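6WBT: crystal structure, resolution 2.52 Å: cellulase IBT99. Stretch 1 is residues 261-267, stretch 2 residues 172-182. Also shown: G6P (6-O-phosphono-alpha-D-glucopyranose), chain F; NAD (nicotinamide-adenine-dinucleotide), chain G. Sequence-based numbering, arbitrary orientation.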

# COMPACT_ATOMS: atom_id res chain seq x y z
N TYR A 261 -24.51 0.28 -8.47
CA TYR A 261 -24.80 1.56 -7.86
C TYR A 261 -25.63 2.41 -8.81
O TYR A 261 -25.76 2.11 -10.00
CB TYR A 261 -23.51 2.31 -7.49
CG TYR A 261 -22.46 1.44 -6.83
CD1 TYR A 261 -22.78 0.62 -5.75
CD2 TYR A 261 -21.15 1.43 -7.29
CE1 TYR A 261 -21.82 -0.18 -5.15
CE2 TYR A 261 -20.18 0.64 -6.69
CZ TYR A 261 -20.53 -0.16 -5.63
OH TYR A 261 -19.57 -0.95 -5.03
N LEU A 262 -26.20 3.48 -8.27
CA LEU A 262 -26.86 4.49 -9.08
C LEU A 262 -25.81 5.47 -9.61
O LEU A 262 -25.10 6.09 -8.81
CB LEU A 262 -27.92 5.23 -8.28
CG LEU A 262 -29.21 4.45 -8.04
CD1 LEU A 262 -30.09 5.16 -7.02
CD2 LEU A 262 -29.95 4.26 -9.35
N PRO A 263 -25.69 5.64 -10.92
CA PRO A 263 -24.55 6.38 -11.47
C PRO A 263 -24.71 7.88 -11.32
O PRO A 263 -25.81 8.42 -11.24
CB PRO A 263 -24.55 5.98 -12.95
CG PRO A 263 -25.99 5.72 -13.24
CD PRO A 263 -26.57 5.12 -11.98
N ASN A 264 -23.56 8.56 -11.29
CA ASN A 264 -23.55 10.01 -11.42
C ASN A 264 -24.01 10.39 -12.82
O ASN A 264 -23.81 9.65 -13.79
CB ASN A 264 -22.16 10.57 -11.14
CG ASN A 264 -22.14 12.08 -11.03
OD1 ASN A 264 -22.61 12.79 -11.91
ND2 ASN A 264 -21.60 12.59 -9.92
N THR A 265 -24.63 11.57 -12.92
CA THR A 265 -25.21 12.00 -14.19
C THR A 265 -24.15 12.14 -15.28
O THR A 265 -24.39 11.79 -16.44
CB THR A 265 -25.97 13.31 -13.98
OG1 THR A 265 -27.25 13.04 -13.42
CG2 THR A 265 -26.14 14.06 -15.29
N TYR A 266 -22.96 12.61 -14.91
CA TYR A 266 -21.93 12.92 -15.90
C TYR A 266 -21.28 11.68 -16.52
O TYR A 266 -20.41 11.85 -17.39
CB TYR A 266 -20.86 13.81 -15.28
CG TYR A 266 -21.20 15.28 -15.32
CD1 TYR A 266 -20.87 16.06 -16.41
CD2 TYR A 266 -21.87 15.88 -14.26
CE1 TYR A 266 -21.19 17.40 -16.46
CE2 TYR A 266 -22.19 17.23 -14.30
CZ TYR A 266 -21.85 17.98 -15.40
OH TYR A 266 -22.17 19.32 -15.44
N TRP A 267 -21.66 10.47 -16.12
CA TRP A 267 -21.21 9.29 -16.85
C TRP A 267 -21.80 9.22 -18.25
O TRP A 267 -21.39 8.36 -19.04
CB TRP A 267 -21.56 8.02 -16.08
CG TRP A 267 -20.68 7.78 -14.90
CD1 TRP A 267 -20.99 7.99 -13.59
CD2 TRP A 267 -19.34 7.29 -14.92
NE1 TRP A 267 -19.92 7.66 -12.79
CE2 TRP A 267 -18.89 7.22 -13.58
CE3 TRP A 267 -18.46 6.89 -15.94
CZ2 TRP A 267 -17.62 6.78 -13.24
CZ3 TRP A 267 -17.20 6.45 -15.60
CH2 TRP A 267 -16.79 6.40 -14.26
C1 G6P F . -24.56 21.22 -12.39
C2 G6P F . -23.10 20.80 -12.57
C3 G6P F . -22.27 21.95 -13.12
C4 G6P F . -22.93 22.55 -14.35
C5 G6P F . -24.37 22.93 -14.02
C6 G6P F . -25.10 23.58 -15.19
O1 G6P F . -24.64 22.21 -11.36
O2 G6P F . -22.56 20.38 -11.32
O3 G6P F . -20.96 21.48 -13.46
O4 G6P F . -22.21 23.71 -14.78
O5 G6P F . -25.07 21.76 -13.60
O6 G6P F . -24.21 23.81 -16.28
P G6P F . -24.65 24.78 -17.48
O1P G6P F . -24.15 24.09 -18.72
O2P G6P F . -23.99 26.09 -17.17
O3P G6P F . -26.16 24.82 -17.37
PA NAD G . -20.24 33.49 -15.82
O1A NAD G . -19.32 33.42 -16.99
O2A NAD G . -21.64 33.95 -16.04
O5B NAD G . -19.55 34.39 -14.68
C5B NAD G . -18.22 34.05 -14.20
C4B NAD G . -17.59 35.27 -13.58
O4B NAD G . -16.23 34.96 -13.15
C3B NAD G . -17.46 36.51 -14.48
O3B NAD G . -17.94 37.65 -13.80
C2B NAD G . -15.94 36.62 -14.70
O2B NAD G . -15.50 37.91 -15.03
C1B NAD G . -15.45 36.10 -13.36
N9A NAD G . -14.04 35.73 -13.34
C8A NAD G . -13.33 35.14 -14.36
N7A NAD G . -12.07 34.93 -14.07
C5A NAD G . -11.93 35.41 -12.78
C6A NAD G . -10.82 35.48 -11.92
N6A NAD G . -9.61 35.04 -12.23
N1A NAD G . -11.02 36.03 -10.70
C2A NAD G . -12.24 36.48 -10.38
N3A NAD G . -13.35 36.47 -11.12
C4A NAD G . -13.13 35.92 -12.32
O3 NAD G . -20.29 32.05 -15.11
PN NAD G . -21.49 31.18 -14.51
O1N NAD G . -22.28 32.02 -13.56
O2N NAD G . -22.22 30.52 -15.64
O5D NAD G . -20.67 30.08 -13.69
C5D NAD G . -19.71 30.54 -12.72
C4D NAD G . -18.87 29.38 -12.25
O4D NAD G . -19.68 28.50 -11.44
C3D NAD G . -18.30 28.48 -13.37
O3D NAD G . -16.94 28.19 -13.10
C2D NAD G . -19.18 27.24 -13.21
O2D NAD G . -18.64 26.06 -13.80
C1D NAD G . -19.29 27.17 -11.70
N1N NAD G . -20.38 26.25 -11.25
C2N NAD G . -20.07 25.04 -10.70
C3N NAD G . -21.07 24.17 -10.30
C7N NAD G . -20.66 22.87 -9.65
O7N NAD G . -21.32 21.85 -9.86
N7N NAD G . -19.60 22.89 -8.85
C4N NAD G . -22.40 24.53 -10.49
C5N NAD G . -22.70 25.77 -11.01
C6N NAD G . -21.68 26.62 -11.38
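Stretch 2 172-182: DMPVEIEARMA

The most unusual feature of this contact is selenium against an aromatic ring: Met173 is a selenomethionine, and its SE lies 3.5 Å from Tyr266 CE2 and 4.7 Å from the ring centroid, approaching obliquely at 67° off the ring normal. No hydrogen bond joins the two stretches directly; they bury 297 Å² between them.

In stretch 2, Met173 to Ala182 are helical, held by i to i-4 bonds such as Ile177 N to Met173 O at 3.0 Å. Met173, Ile177 and Met181, spaced four apart, all direct their CA-to-CB bonds toward stretch 1. Their partners run in the reverse order of sequence: Met173 meets Tyr266, Ile177 meets Thr265, with its CD1 3.3 Å from Thr265 OG1, and Met181 SE sits 4.2 Å from Leu262 CD1, in the short strand 262-263.

Stretch 1 leaves that strand through a type I turn from Asn264 to Trp267. Asn264 OD1 accepts from Tyr266 N at 3.0 Å, a capping bond within the turn, yet also lies 3.9 Å from Met173 CG. At this end the packing adjoins the ligand: G6P O3 donates to Tyr266 OH at 3.2 Å, and G6P O1 to Asp172 OD1 at 2.5 Å.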

# COMPACT_ATOMS: atom_id res chain seq x y z
N ASP A 172 -22.53 20.65 -6.74
CA ASP A 172 -23.97 20.52 -6.54
C ASP A 172 -24.62 19.48 -7.44
O ASP A 172 -25.83 19.26 -7.34
CB ASP A 172 -24.66 21.88 -6.74
CG ASP A 172 -24.76 22.28 -8.20
OD1 ASP A 172 -23.84 21.95 -8.97
OD2 ASP A 172 -25.76 22.91 -8.58
N MSE A 173 -23.85 18.84 -8.32
CA MSE A 173 -24.41 17.82 -9.20
C MSE A 173 -24.94 16.60 -8.43
O MSE A 173 -26.03 16.11 -8.74
CB MSE A 173 -23.37 17.37 -10.24
CG MSE A 173 -23.91 16.44 -11.31
SE MSE A 173 -25.18 17.31 -12.51
CE MSE A 173 -26.82 16.45 -11.90
N PRO A 174 -24.20 16.10 -7.43
CA PRO A 174 -24.79 15.05 -6.58
C PRO A 174 -26.00 15.53 -5.81
O PRO A 174 -26.96 14.77 -5.63
CB PRO A 174 -23.63 14.66 -5.65
CG PRO A 174 -22.41 15.05 -6.39
CD PRO A 174 -22.78 16.31 -7.09
N VAL A 175 -25.99 16.79 -5.35
CA VAL A 175 -27.14 17.32 -4.62
C VAL A 175 -28.34 17.48 -5.54
O VAL A 175 -29.49 17.27 -5.13
CB VAL A 175 -26.76 18.65 -3.94
CG1 VAL A 175 -27.86 19.09 -2.98
CG2 VAL A 175 -25.43 18.52 -3.22
N GLU A 176 -28.10 17.84 -6.80
CA GLU A 176 -29.19 17.94 -7.77
C GLU A 176 -29.77 16.56 -8.08
O GLU A 176 -30.98 16.43 -8.29
CB GLU A 176 -28.72 18.63 -9.04
CG GLU A 176 -28.59 20.14 -8.91
CD GLU A 176 -29.92 20.85 -9.06
OE1 GLU A 176 -30.15 21.45 -10.13
OE2 GLU A 176 -30.73 20.80 -8.11
N ILE A 177 -28.92 15.54 -8.13
CA ILE A 177 -29.42 14.17 -8.29
C ILE A 177 -30.23 13.76 -7.07
O ILE A 177 -31.26 13.08 -7.19
CB ILE A 177 -28.25 13.21 -8.56
CG1 ILE A 177 -27.58 13.53 -9.90
CG2 ILE A 177 -28.73 11.76 -8.57
CD1 ILE A 177 -26.39 12.65 -10.21
N GLU A 178 -29.78 14.16 -5.88
CA GLU A 178 -30.54 13.87 -4.67
C GLU A 178 -31.88 14.58 -4.65
O GLU A 178 -32.83 14.09 -4.03
CB GLU A 178 -29.72 14.25 -3.43
CG GLU A 178 -28.51 13.35 -3.20
CD GLU A 178 -27.69 13.78 -2.00
OE1 GLU A 178 -27.61 14.99 -1.72
OE2 GLU A 178 -27.11 12.89 -1.33
N ALA A 179 -31.98 15.72 -5.33
CA ALA A 179 -33.27 16.40 -5.45
C ALA A 179 -34.24 15.58 -6.30
O ALA A 179 -35.44 15.53 -6.02
CB ALA A 179 -33.08 17.80 -6.04
N ARG A 180 -33.73 14.94 -7.35
CA ARG A 180 -34.57 14.08 -8.17
C ARG A 180 -34.99 12.83 -7.41
O ARG A 180 -36.14 12.39 -7.51
CB ARG A 180 -33.84 13.70 -9.47
CG ARG A 180 -33.18 14.87 -10.19
CD ARG A 180 -34.17 15.75 -10.93
NE ARG A 180 -34.98 16.58 -10.04
CZ ARG A 180 -34.55 17.72 -9.49
NH1 ARG A 180 -33.33 18.16 -9.74
NH2 ARG A 180 -35.36 18.40 -8.69
N MSE A 181 -34.07 12.25 -6.64
CA MSE A 181 -34.37 11.08 -5.83
C MSE A 181 -35.40 11.42 -4.75
O MSE A 181 -36.17 10.57 -4.33
CB MSE A 181 -33.09 10.52 -5.20
CG MSE A 181 -32.09 10.00 -6.22
SE MSE A 181 -30.60 9.01 -5.44
CE MSE A 181 -29.35 10.47 -5.14
N ALA A 182 -35.39 12.68 -4.32
CA ALA A 182 -36.40 13.14 -3.36
C ALA A 182 -37.78 13.18 -3.99
O ALA A 182 -38.78 12.87 -3.34
CB ALA A 182 -36.01 14.51 -2.81